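Local coordinates for hemolysin-related protein (Vibrio cholerae serotype O1, PDB 6MLT) that is a secreted, metal-binding protein of the biofilm matrix that probably binds carbohydrate and takes part in biofilm adhesion, at residues I93-Y98 / R144-I149; Q216-V221 / P248-I253; S270-S275 / G449-D454; V276-S281 / G444-G449. All coordinates share one frame; numbering follows the deposited sequence.

Interaction 1. Residues I93-Y98 / R144-I149; sequences IADARY and RSVGDI
The ring of Tyr98 lies flat on the backbone of Gly147, and next to it Val146 presses a single methyl against the side of Asp95. Gly147 CA stands 3.5 Å from the centroid of the Tyr98 ring and only 4° off the ring normal, a CH-pi contact over the middle of the face. The ring also spreads over the peptide that follows, with Tyr98 CD1 3.4 Å from Gly147 C. On the other flank of the ring, Tyr98 CD2 is 3.8 Å from Val146 CG1, and the two side chains cross obliquely. The Val146 and Asp95 side chains cross at about a right angle; Val146 CG1, anti to the backbone N (chi1 173°), comes within 3.4 Å of Asp95 CG.

No hydrogen bond joins the two segments; the polar work is done inside 93-98. Arg97 grips the Asp95 carboxylate side-on, with NE giving a 3.0 Å bond to OD2 on its syn lone pair and NH2 a 2.8 Å salt bridge to OD1, both acceptors near the guanidinium plane. Arg97 N also donates to Asp95 OD2, from above the carboxylate plane, which makes an Asx turn. The buried acid is thus held in place against an apolar methyl.

Both segments are connections between blades of the beta-propeller: residues 93-98 lead from strand 93-94 toward strand 101-103, while residues 144-149 lie between strand 132-137 and strand 150-152. Trp521 meets the Tyr98 ring, while Trp181 NE1 binds Val146 O from a loop beyond strand 174-178.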
loop_
_atom_site.group_PDB
_atom_site.type_symbol
_atom_site.label_atom_id
_atom_site.label_comp_id
_atom_site.label_asym_id
_atom_site.label_seq_id
_atom_site.Cartn_x
_atom_site.Cartn_y
_atom_site.Cartn_z
ATOM N N ILE A 93 -20.895 -18.256 -14.963
ATOM C CA ILE A 93 -21.614 -17.060 -14.530
ATOM C C ILE A 93 -21.015 -16.559 -13.221
ATOM O O ILE A 93 -20.821 -17.326 -12.268
ATOM C CB ILE A 93 -23.120 -17.348 -14.374
ATOM C CG1 ILE A 93 -23.734 -17.776 -15.713
ATOM C CG2 ILE A 93 -23.850 -16.122 -13.819
ATOM C CD1 ILE A 93 -23.703 -16.702 -16.774
ATOM N N ALA A 94 -20.713 -15.267 -13.180
ATOM C CA ALA A 94 -20.320 -14.581 -11.961
ATOM C C ALA A 94 -21.114 -13.288 -11.866
ATOM O O ALA A 94 -21.652 -12.794 -12.860
ATOM C CB ALA A 94 -18.821 -14.272 -11.940
ATOM N N ASP A 95 -21.194 -12.731 -10.662
ATOM C CA ASP A 95 -21.831 -11.431 -10.544
ATOM C C ASP A 95 -21.063 -10.414 -11.382
ATOM O O ASP A 95 -19.831 -10.428 -11.434
ATOM C CB ASP A 95 -21.899 -10.974 -9.095
ATOM C CG ASP A 95 -22.892 -9.841 -8.910
ATOM O OD1 ASP A 95 -24.103 -10.129 -8.822
ATOM O OD2 ASP A 95 -22.467 -8.666 -8.903
ATOM N N ALA A 96 -21.803 -9.555 -12.075
ATOM C CA ALA A 96 -21.207 -8.604 -13.002
ATOM C C ALA A 96 -20.814 -7.290 -12.341
ATOM O O ALA A 96 -20.204 -6.443 -12.999
ATOM C CB ALA A 96 -22.171 -8.326 -14.162
ATOM N N ARG A 97 -21.131 -7.105 -11.056
ATOM C CA ARG A 97 -20.855 -5.849 -10.368
ATOM C C ARG A 97 -19.549 -5.854 -9.591
ATOM O O ARG A 97 -19.047 -4.777 -9.253
ATOM C CB ARG A 97 -22.000 -5.514 -9.401
ATOM C CG ARG A 97 -23.353 -5.348 -10.081
ATOM C CD ARG A 97 -24.496 -5.399 -9.083
ATOM N NE ARG A 97 -24.713 -6.756 -8.597
ATOM C CZ ARG A 97 -25.766 -7.135 -7.885
ATOM N NH1 ARG A 97 -26.705 -6.255 -7.559
ATOM N NH2 ARG A 97 -25.880 -8.398 -7.503
ATOM N N TYR A 98 -18.995 -7.025 -9.294
ATOM C CA TYR A 98 -17.778 -7.143 -8.505
ATOM C C TYR A 98 -16.716 -7.874 -9.311
ATOM O O TYR A 98 -16.995 -8.902 -9.938
ATOM C CB TYR A 98 -18.035 -7.885 -7.191
ATOM C CG TYR A 98 -18.976 -7.169 -6.243
ATOM C CD1 TYR A 98 -18.493 -6.270 -5.301
ATOM C CD2 TYR A 98 -20.348 -7.407 -6.281
ATOM C CE1 TYR A 98 -19.346 -5.623 -4.424
ATOM C CE2 TYR A 98 -21.212 -6.764 -5.408
ATOM C CZ TYR A 98 -20.701 -5.872 -4.482
ATOM O OH TYR A 98 -21.536 -5.221 -3.610
ATOM N N ARG A 144 -26.873 -11.686 -0.444
ATOM C CA ARG A 144 -26.062 -11.594 0.767
ATOM C C ARG A 144 -24.737 -12.344 0.662
ATOM O O ARG A 144 -23.889 -12.195 1.551
ATOM C CB ARG A 144 -26.850 -12.122 1.964
ATOM N N SER A 145 -24.528 -13.125 -0.397
ATOM C CA SER A 145 -23.297 -13.888 -0.577
ATOM C C SER A 145 -22.409 -13.321 -1.677
ATOM O O SER A 145 -21.429 -13.965 -2.062
ATOM C CB SER A 145 -23.625 -15.350 -0.887
ATOM O OG SER A 145 -24.157 -15.494 -2.204
ATOM N N VAL A 146 -22.727 -12.135 -2.184
ATOM C CA VAL A 146 -22.057 -11.550 -3.336
ATOM C C VAL A 146 -21.367 -10.264 -2.903
ATOM O O VAL A 146 -22.006 -9.365 -2.344
ATOM C CB VAL A 146 -23.050 -11.275 -4.480
ATOM C CG1 VAL A 146 -22.386 -10.513 -5.615
ATOM C CG2 VAL A 146 -23.635 -12.589 -4.991
ATOM N N GLY A 147 -20.076 -10.173 -3.185
ATOM C CA GLY A 147 -19.346 -8.944 -2.951
ATOM C C GLY A 147 -17.916 -9.081 -3.414
ATOM O O GLY A 147 -17.589 -9.952 -4.223
ATOM N N ASP A 148 -17.059 -8.213 -2.893
ATOM C CA ASP A 148 -15.649 -8.299 -3.223
ATOM C C ASP A 148 -15.050 -9.571 -2.640
ATOM O O ASP A 148 -15.528 -10.117 -1.638
ATOM C CB ASP A 148 -14.901 -7.073 -2.699
ATOM C CG ASP A 148 -13.460 -6.996 -3.202
ATOM O OD1 ASP A 148 -13.155 -7.615 -4.247
ATOM O OD2 ASP A 148 -12.632 -6.312 -2.552
ATOM N N ILE A 149 -14.006 -10.059 -3.302
ATOM C CA ILE A 149 -13.227 -11.192 -2.829
ATOM C C ILE A 149 -11.770 -10.762 -2.770
ATOM O O ILE A 149 -11.245 -10.201 -3.740
ATOM C CB ILE A 149 -13.398 -12.420 -3.741
ATOM C CG1 ILE A 149 -14.855 -12.893 -3.703
ATOM C CG2 ILE A 149 -12.456 -13.528 -3.317
ATOM C CD1 ILE A 149 -15.175 -14.003 -4.673
#

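Interaction 2. Residues Q216-V221 / P248-I253; sequences QANDTV and PENSEI
Asn218 and Asn250 bring together two loops of the beta-propeller: the connection that enters the blade beginning with strand 224-227, and the turn between that blade's strands 236-241 and 252-256. The CB of Asn218 packs against the CB and amide of Asn250. Asn218 CB lies 3.4 Å from Asn250 OD1, the side chains cross at about a right angle, and their amide planes are 33° apart.

Everything polar across the contact passes through water. One water accepts from Asn218 N at 2.9 Å and also lies 2.7 Å from Glu252 OE1 and 2.7 Å from Asn250 O, with more acceptors around it than it has protons to give. A second bridges Gln216 O and Glu252, donating to Glu252 OE1 at 2.6 Å. A third donates to Asp219 OD2 at 2.6 Å and accepts from Asn250 ND2 at 3.0 Å. Asp219 OD1 is used within its own loop, taking a bond from Thr220 N.

Glu252 is the buried member of the group. Its OE1 forms a salt bridge with Arg265 NH2, and its OE2 is hydrogen-bonded to Tyr215 OH.

With no direct hydrogen bond between them, the loops meet through contact between the two asparagine side chains and through bridging waters. The arginine, and the water shared with Gln216 O, would be expected to favour the charged form of Glu252.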
loop_
_atom_site.group_PDB
_atom_site.type_symbol
_atom_site.label_atom_id
_atom_site.label_comp_id
_atom_site.label_asym_id
_atom_site.label_seq_id
_atom_site.Cartn_x
_atom_site.Cartn_y
_atom_site.Cartn_z
ATOM N N GLN A 216 -18.781 2.453 14.310
ATOM C CA GLN A 216 -20.205 2.752 14.194
ATOM C C GLN A 216 -20.402 3.787 13.094
ATOM O O GLN A 216 -19.956 4.933 13.215
ATOM C CB GLN A 216 -20.756 3.253 15.528
ATOM N N ALA A 217 -21.064 3.381 12.019
ATOM C CA ALA A 217 -21.353 4.248 10.890
ATOM C C ALA A 217 -22.861 4.341 10.699
ATOM O O ALA A 217 -23.636 3.585 11.284
ATOM C CB ALA A 217 -20.683 3.728 9.616
ATOM N N ASN A 218 -23.271 5.282 9.852
ATOM C CA ASN A 218 -24.680 5.539 9.601
ATOM C C ASN A 218 -25.253 4.694 8.465
ATOM O O ASN A 218 -26.462 4.752 8.218
ATOM C CB ASN A 218 -24.870 7.032 9.306
ATOM C CG ASN A 218 -24.363 7.914 10.441
ATOM O OD1 ASN A 218 -23.528 8.807 10.247
ATOM N ND2 ASN A 218 -24.858 7.653 11.634
ATOM N N ASP A 219 -24.419 3.918 7.781
ATOM C CA ASP A 219 -24.849 3.029 6.708
ATOM C C ASP A 219 -23.707 2.047 6.482
ATOM O O ASP A 219 -22.676 2.107 7.157
ATOM C CB ASP A 219 -25.193 3.814 5.431
ATOM C CG ASP A 219 -26.237 3.116 4.544
ATOM O OD1 ASP A 219 -26.401 1.875 4.620
ATOM O OD2 ASP A 219 -26.886 3.826 3.746
ATOM N N THR A 220 -23.895 1.149 5.519
ATOM C CA THR A 220 -22.900 0.125 5.214
ATOM C C THR A 220 -21.541 0.755 4.933
ATOM O O THR A 220 -21.439 1.725 4.180
ATOM C CB THR A 220 -23.354 -0.688 3.996
ATOM O OG1 THR A 220 -24.635 -1.271 4.260
ATOM C CG2 THR A 220 -22.358 -1.794 3.661
ATOM N N VAL A 221 -20.495 0.178 5.525
ATOM C CA VAL A 221 -19.122 0.564 5.224
ATOM C C VAL A 221 -18.658 -0.260 4.032
ATOM O O VAL A 221 -18.697 -1.496 4.068
ATOM C CB VAL A 221 -18.198 0.350 6.432
ATOM C CG1 VAL A 221 -16.776 0.731 6.085
ATOM C CG2 VAL A 221 -18.686 1.149 7.636
ATOM N N PRO A 248 -27.610 11.859 2.227
ATOM C CA PRO A 248 -26.198 12.271 2.192
ATOM C C PRO A 248 -25.607 12.495 3.568
ATOM O O PRO A 248 -24.383 12.388 3.729
ATOM C CB PRO A 248 -26.231 13.570 1.377
ATOM C CG PRO A 248 -27.609 14.101 1.578
ATOM C CD PRO A 248 -28.505 12.891 1.676
ATOM N N GLU A 249 -26.439 12.798 4.563
ATOM C CA GLU A 249 -25.960 12.999 5.925
ATOM C C GLU A 249 -25.360 11.732 6.517
ATOM O O GLU A 249 -24.671 11.804 7.540
ATOM C CB GLU A 249 -27.106 13.496 6.816
ATOM C CG GLU A 249 -28.227 12.481 7.071
ATOM C CD GLU A 249 -29.264 12.406 5.946
ATOM O OE1 GLU A 249 -29.034 12.984 4.859
ATOM O OE2 GLU A 249 -30.320 11.765 6.156
ATOM N N ASN A 250 -25.622 10.575 5.911
ATOM C CA ASN A 250 -25.102 9.302 6.388
ATOM C C ASN A 250 -23.794 8.892 5.718
ATOM O O ASN A 250 -23.191 7.896 6.136
ATOM C CB ASN A 250 -26.141 8.193 6.173
ATOM C CG ASN A 250 -27.340 8.342 7.089
ATOM O OD1 ASN A 250 -27.306 9.120 8.038
ATOM N ND2 ASN A 250 -28.399 7.586 6.819
ATOM N N SER A 251 -23.345 9.620 4.700
ATOM C CA SER A 251 -22.103 9.272 4.033
ATOM C C SER A 251 -20.919 9.862 4.788
ATOM O O SER A 251 -21.057 10.805 5.573
ATOM C CB SER A 251 -22.103 9.772 2.586
ATOM O OG SER A 251 -22.103 11.191 2.518
ATOM N N GLU A 252 -19.743 9.287 4.550
ATOM C CA GLU A 252 -18.532 9.835 5.137
ATOM C C GLU A 252 -17.313 9.168 4.522
ATOM O O GLU A 252 -17.401 8.121 3.872
ATOM C CB GLU A 252 -18.512 9.658 6.659
ATOM C CG GLU A 252 -18.389 8.217 7.128
ATOM C CD GLU A 252 -18.351 8.117 8.643
ATOM O OE1 GLU A 252 -19.428 8.009 9.269
ATOM O OE2 GLU A 252 -17.241 8.173 9.211
ATOM N N ILE A 253 -16.177 9.828 4.713
ATOM C CA ILE A 253 -14.862 9.221 4.579
ATOM C C ILE A 253 -14.165 9.398 5.919
ATOM O O ILE A 253 -14.298 10.448 6.559
ATOM C CB ILE A 253 -14.033 9.847 3.440
ATOM C CG1 ILE A 253 -12.674 9.152 3.357
ATOM C CG2 ILE A 253 -13.853 11.344 3.664
ATOM C CD1 ILE A 253 -12.146 9.012 1.966
HETATM O O HOH W 1 -19.863 7.504 11.768
HETATM O O HOH W 2 -21.728 7.082 8.267
HETATM O O HOH W 3 -28.350 5.829 4.360
#

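Interaction 3. Residues S270-S275 / G449-D454; sequences SNPGGS and GYYAVD
Asn271 plugs its amide into the turn at 449-452, using both ends. Tyr451 N donates to Asn271 OD1 at 3.0 Å, nearly along the C=O axis, and Ala452 N reaches the same oxygen at 3.0 Å from above the carbonyl plane. On the other end, Asn271 ND2 donates to Ala452 O at 2.9 Å and to Asp454 OD2 at 2.9 Å. The bond to the acid is straight (166°) and lies in the amide plane, though it meets the carboxylate from above, the two side chains reaching toward each other tip to tip. A chi1 of -178° sets CG of Asn271 anti to the backbone N, and chi2 of 32° turns the amide.

One residue on, Pro272 O accepts from Tyr450 N at 2.8 Å. The tyrosines close in around this backbone. Tyr451 brings its ring edge to Ser270 O and its CE2 to 3.7 Å from Pro272 CD, while Tyr450 CD2 comes 3.8 Å from Gly273 CA, where no side chain intervenes.

Further out, the turn links strand 443-448 to strand 452-457 and is closed by Gly449 N donating to Ala452 O, which it reaches from the face opposite Asn271 ND2. Ser465 OG binds Asp454 OD1 and so helps to position the acid. Pro248 covers Pro272 from the neighbouring blade.

One buried amide therefore makes four hydrogen bonds and satisfies two backbone N-H groups of the turn. Asp454, with a bond to each oxygen, could also polarise the amide of Asn271.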
loop_
_atom_site.group_PDB
_atom_site.type_symbol
_atom_site.label_atom_id
_atom_site.label_comp_id
_atom_site.label_asym_id
_atom_site.label_seq_id
_atom_site.Cartn_x
_atom_site.Cartn_y
_atom_site.Cartn_z
ATOM N N SER A 270 -21.681 18.864 0.158
ATOM C CA SER A 270 -21.423 19.381 -1.180
ATOM C C SER A 270 -20.867 18.322 -2.128
ATOM O O SER A 270 -20.808 18.570 -3.337
ATOM C CB SER A 270 -20.455 20.566 -1.107
ATOM O OG SER A 270 -19.134 20.124 -0.842
ATOM N N ASN A 271 -20.459 17.153 -1.616
ATOM C CA ASN A 271 -20.017 16.039 -2.447
ATOM C C ASN A 271 -20.189 14.756 -1.648
ATOM O O ASN A 271 -19.204 14.179 -1.168
ATOM C CB ASN A 271 -18.562 16.208 -2.887
ATOM C CG ASN A 271 -18.084 15.076 -3.788
ATOM O OD1 ASN A 271 -18.861 14.501 -4.555
ATOM N ND2 ASN A 271 -16.794 14.762 -3.708
ATOM N N PRO A 272 -21.417 14.296 -1.472
ATOM C CA PRO A 272 -21.671 13.105 -0.660
ATOM C C PRO A 272 -21.305 11.836 -1.418
ATOM O O PRO A 272 -20.880 11.861 -2.573
ATOM C CB PRO A 272 -23.179 13.186 -0.392
ATOM C CG PRO A 272 -23.716 13.873 -1.588
ATOM C CD PRO A 272 -22.666 14.879 -1.996
ATOM N N GLY A 273 -21.486 10.711 -0.742
ATOM C CA GLY A 273 -21.194 9.433 -1.338
ATOM C C GLY A 273 -19.726 9.063 -1.212
ATOM O O GLY A 273 -18.971 9.608 -0.399
ATOM N N GLY A 274 -19.323 8.117 -2.057
ATOM C CA GLY A 274 -17.980 7.576 -2.032
ATOM C C GLY A 274 -17.947 6.172 -1.458
ATOM O O GLY A 274 -18.365 5.962 -0.313
ATOM N N SER A 275 -17.471 5.195 -2.242
ATOM C CA SER A 275 -17.391 3.810 -1.791
ATOM C C SER A 275 -15.971 3.284 -1.663
ATOM O O SER A 275 -15.775 2.239 -1.029
ATOM C CB SER A 275 -18.144 2.877 -2.752
ATOM O OG SER A 275 -17.348 2.563 -3.889
ATOM N N GLY A 449 -17.027 11.057 -5.217
ATOM C CA GLY A 449 -18.366 11.080 -4.680
ATOM C C GLY A 449 -19.402 11.206 -5.777
ATOM O O GLY A 449 -19.139 10.928 -6.952
ATOM N N TYR A 450 -20.607 11.634 -5.387
ATOM C CA TYR A 450 -21.658 11.844 -6.386
ATOM C C TYR A 450 -21.303 12.959 -7.364
ATOM O O TYR A 450 -21.687 12.890 -8.538
ATOM C CB TYR A 450 -22.988 12.164 -5.704
ATOM C CG TYR A 450 -23.747 10.939 -5.251
ATOM C CD1 TYR A 450 -24.484 10.185 -6.156
ATOM C CD2 TYR A 450 -23.732 10.539 -3.923
ATOM C CE1 TYR A 450 -25.185 9.061 -5.749
ATOM C CE2 TYR A 450 -24.428 9.412 -3.507
ATOM C CZ TYR A 450 -25.150 8.682 -4.423
ATOM O OH TYR A 450 -25.840 7.569 -4.011
ATOM N N TYR A 451 -20.569 13.978 -6.906
ATOM C CA TYR A 451 -20.353 15.206 -7.665
ATOM C C TYR A 451 -18.904 15.500 -8.037
ATOM O O TYR A 451 -18.683 16.268 -8.984
ATOM C CB TYR A 451 -20.874 16.420 -6.876
ATOM C CG TYR A 451 -22.341 16.362 -6.484
ATOM C CD1 TYR A 451 -23.302 15.863 -7.351
ATOM C CD2 TYR A 451 -22.759 16.825 -5.245
ATOM C CE1 TYR A 451 -24.645 15.814 -6.983
ATOM C CE2 TYR A 451 -24.087 16.785 -4.869
ATOM C CZ TYR A 451 -25.025 16.276 -5.740
ATOM O OH TYR A 451 -26.345 16.240 -5.366
ATOM N N ALA A 452 -17.918 14.958 -7.323
ATOM C CA ALA A 452 -16.540 15.369 -7.555
ATOM C C ALA A 452 -15.566 14.323 -7.036
ATOM O O ALA A 452 -15.908 13.473 -6.208
ATOM C CB ALA A 452 -16.240 16.713 -6.887
ATOM N N VAL A 453 -14.333 14.425 -7.531
ATOM C CA VAL A 453 -13.189 13.677 -7.020
ATOM C C VAL A 453 -12.424 14.602 -6.083
ATOM O O VAL A 453 -11.988 15.684 -6.491
ATOM C CB VAL A 453 -12.290 13.175 -8.162
ATOM C CG1 VAL A 453 -11.031 12.492 -7.608
ATOM C CG2 VAL A 453 -13.058 12.231 -9.079
ATOM N N ASP A 454 -12.249 14.175 -4.833
ATOM C CA ASP A 454 -11.629 14.983 -3.793
ATOM C C ASP A 454 -10.359 14.315 -3.284
ATOM O O ASP A 454 -10.337 13.107 -3.035
ATOM C CB ASP A 454 -12.593 15.206 -2.619
ATOM C CG ASP A 454 -13.777 16.081 -2.996
ATOM O OD1 ASP A 454 -13.739 16.665 -4.097
ATOM O OD2 ASP A 454 -14.744 16.176 -2.205
#

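Interaction 4. Residues V276-S281 / G444-G449; sequences VQAVSS and GIVYAG
Ala278 pairs with Val446 in an antiparallel beta ladder deep in the protein, where strand 277-279, the innermost of its propeller blade, runs against strand 443-448 at 161° between their directions. Two hydrogen bonds join this pair: Ala278 N to Val446 O at 3.0 Å, and Val446 N to Ala278 O at 3.0 Å. Two more bracket Ser280 and Gly444, the tighter being Gly444 N to Ser280 O at 2.9 Å. Between these rungs sits the non-hydrogen-bonded pair Val279 and Ile445, with Val279 CA making a CA-H...O contact to Gly444 O.

On one face, Val279 and Ile445 point the same way, side by side, with CG2 of Val279 4.1 Å from CG1 of Ile445. Ile445 CG2 also touches Gln277 CB. On the reverse face, Val446 CG1 lies between the backbone N and the carbonyl carbon (chi1 65°) and meets Ala278 CB at 4.0 Å.

The two strands begin a four-stranded propeller blade that is interrupted after its first strand: the beta-prism domain lies in the chain between them, and the ladder brings its two ends back together. The face with Val279, Ile445 and Tyr447 packs on strands 224-227 and 252-256 of the preceding blade, where Gln277 turns its amide to Ser225, Ser240 and Phe223. A backbone hydrogen bond between Val279 and Phe603, and one from Arg604 NE to Gln277 O, bring in the C-terminal segment.

Near Val276 a water accepts from Ala448 N at 2.9 Å and lies 2.8 Å from Val276 O.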
loop_
_atom_site.group_PDB
_atom_site.type_symbol
_atom_site.label_atom_id
_atom_site.label_comp_id
_atom_site.label_asym_id
_atom_site.label_seq_id
_atom_site.Cartn_x
_atom_site.Cartn_y
_atom_site.Cartn_z
ATOM N N VAL A 276 -14.984 3.959 -2.255
ATOM C CA VAL A 276 -13.641 3.407 -2.382
ATOM C C VAL A 276 -12.673 4.567 -2.542
ATOM O O VAL A 276 -13.048 5.646 -3.011
ATOM C CB VAL A 276 -13.560 2.416 -3.573
ATOM C CG1 VAL A 276 -13.815 3.136 -4.892
ATOM C CG2 VAL A 276 -12.209 1.700 -3.611
ATOM N N GLN A 277 -11.427 4.346 -2.125
ATOM C CA GLN A 277 -10.372 5.337 -2.217
ATOM C C GLN A 277 -9.114 4.694 -2.770
ATOM O O GLN A 277 -8.951 3.470 -2.744
ATOM C CB GLN A 277 -10.015 5.951 -0.851
ATOM C CG GLN A 277 -11.062 5.821 0.213
ATOM C CD GLN A 277 -11.226 4.396 0.757
ATOM O OE1 GLN A 277 -10.315 3.572 0.701
ATOM N NE2 GLN A 277 -12.402 4.110 1.274
ATOM N N ALA A 278 -8.227 5.549 -3.269
ATOM C CA ALA A 278 -6.833 5.208 -3.505
ATOM C C ALA A 278 -5.985 6.043 -2.557
ATOM O O ALA A 278 -6.313 7.200 -2.273
ATOM C CB ALA A 278 -6.430 5.458 -4.965
ATOM N N VAL A 279 -4.912 5.446 -2.042
ATOM C CA VAL A 279 -4.038 6.090 -1.067
ATOM C C VAL A 279 -2.609 5.938 -1.565
ATOM O O VAL A 279 -2.145 4.812 -1.789
ATOM C CB VAL A 279 -4.193 5.470 0.332
ATOM C CG1 VAL A 279 -3.313 6.198 1.347
ATOM C CG2 VAL A 279 -5.664 5.476 0.756
ATOM N N SER A 280 -1.908 7.048 -1.747
ATOM C CA SER A 280 -0.596 6.948 -2.379
ATOM C C SER A 280 0.178 8.246 -2.188
ATOM O O SER A 280 -0.278 9.183 -1.524
ATOM C CB SER A 280 -0.739 6.615 -3.863
ATOM O OG SER A 280 0.464 6.068 -4.356
ATOM N N SER A 281 1.380 8.271 -2.762
ATOM C CA SER A 281 2.226 9.465 -2.785
ATOM C C SER A 281 1.716 10.380 -3.893
ATOM O O SER A 281 2.193 10.362 -5.029
ATOM C CB SER A 281 3.688 9.087 -3.003
ATOM O OG SER A 281 4.156 8.227 -1.983
ATOM N N GLY A 444 -1.597 11.163 0.109
ATOM C CA GLY A 444 -2.928 11.674 -0.131
ATOM C C GLY A 444 -3.937 10.544 -0.158
ATOM O O GLY A 444 -3.604 9.381 -0.409
ATOM N N ILE A 445 -5.183 10.914 0.118
ATOM C CA ILE A 445 -6.333 10.022 0.038
ATOM C C ILE A 445 -7.300 10.636 -0.964
ATOM O O ILE A 445 -7.751 11.771 -0.775
ATOM C CB ILE A 445 -7.014 9.850 1.403
ATOM C CG1 ILE A 445 -6.045 9.240 2.412
ATOM C CG2 ILE A 445 -8.259 8.996 1.282
ATOM C CD1 ILE A 445 -6.365 9.615 3.848
ATOM N N VAL A 446 -7.626 9.898 -2.018
ATOM C CA VAL A 446 -8.469 10.431 -3.080
ATOM C C VAL A 446 -9.641 9.490 -3.305
ATOM O O VAL A 446 -9.488 8.263 -3.245
ATOM C CB VAL A 446 -7.671 10.656 -4.382
ATOM C CG1 VAL A 446 -7.161 9.341 -4.952
ATOM C CG2 VAL A 446 -8.511 11.414 -5.407
ATOM N N TYR A 447 -10.814 10.070 -3.563
ATOM C CA TYR A 447 -12.008 9.286 -3.836
ATOM C C TYR A 447 -13.004 10.127 -4.618
ATOM O O TYR A 447 -12.956 11.360 -4.609
ATOM C CB TYR A 447 -12.658 8.770 -2.546
ATOM C CG TYR A 447 -13.460 9.803 -1.781
ATOM C CD1 TYR A 447 -12.840 10.691 -0.910
ATOM C CD2 TYR A 447 -14.840 9.869 -1.908
ATOM C CE1 TYR A 447 -13.574 11.622 -0.196
ATOM C CE2 TYR A 447 -15.582 10.792 -1.201
ATOM C CZ TYR A 447 -14.948 11.666 -0.345
ATOM O OH TYR A 447 -15.692 12.585 0.359
ATOM N N ALA A 448 -13.916 9.430 -5.288
ATOM C CA ALA A 448 -14.983 10.055 -6.053
ATOM C C ALA A 448 -16.297 9.946 -5.291
ATOM O O ALA A 448 -16.638 8.874 -4.781
ATOM C CB ALA A 448 -15.121 9.403 -7.426
ATOM N N GLY A 449 -17.027 11.057 -5.217
ATOM C CA GLY A 449 -18.366 11.080 -4.680
ATOM C C GLY A 449 -19.402 11.206 -5.777
ATOM O O GLY A 449 -19.139 10.928 -6.952
HETATM O O HOH W 4 -13.410 6.570 -5.611
#

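Following the chain from the N terminus, interaction 1 closes first, its loop taking in the blade that runs from strand 101-103 to strand 132-137 and tying the connections on either side of it. Interaction 2 opens after that, closing a short loop that runs from the connection entering the next-but-one blade through strands 224-227 and 236-241. Interaction 3 then spans 173 residues, including the whole beta-prism, and interaction 4 lies within that span, sharing Gly449 with it; no pair crosses. Interactions 3 and 4 belong to one blade. Interaction 2 touches both, through Pro248 and Ser251 on one side and Ile253 on the other, joining successive blades. Interaction 1 stands apart, its nearest atoms about 8 Å from each.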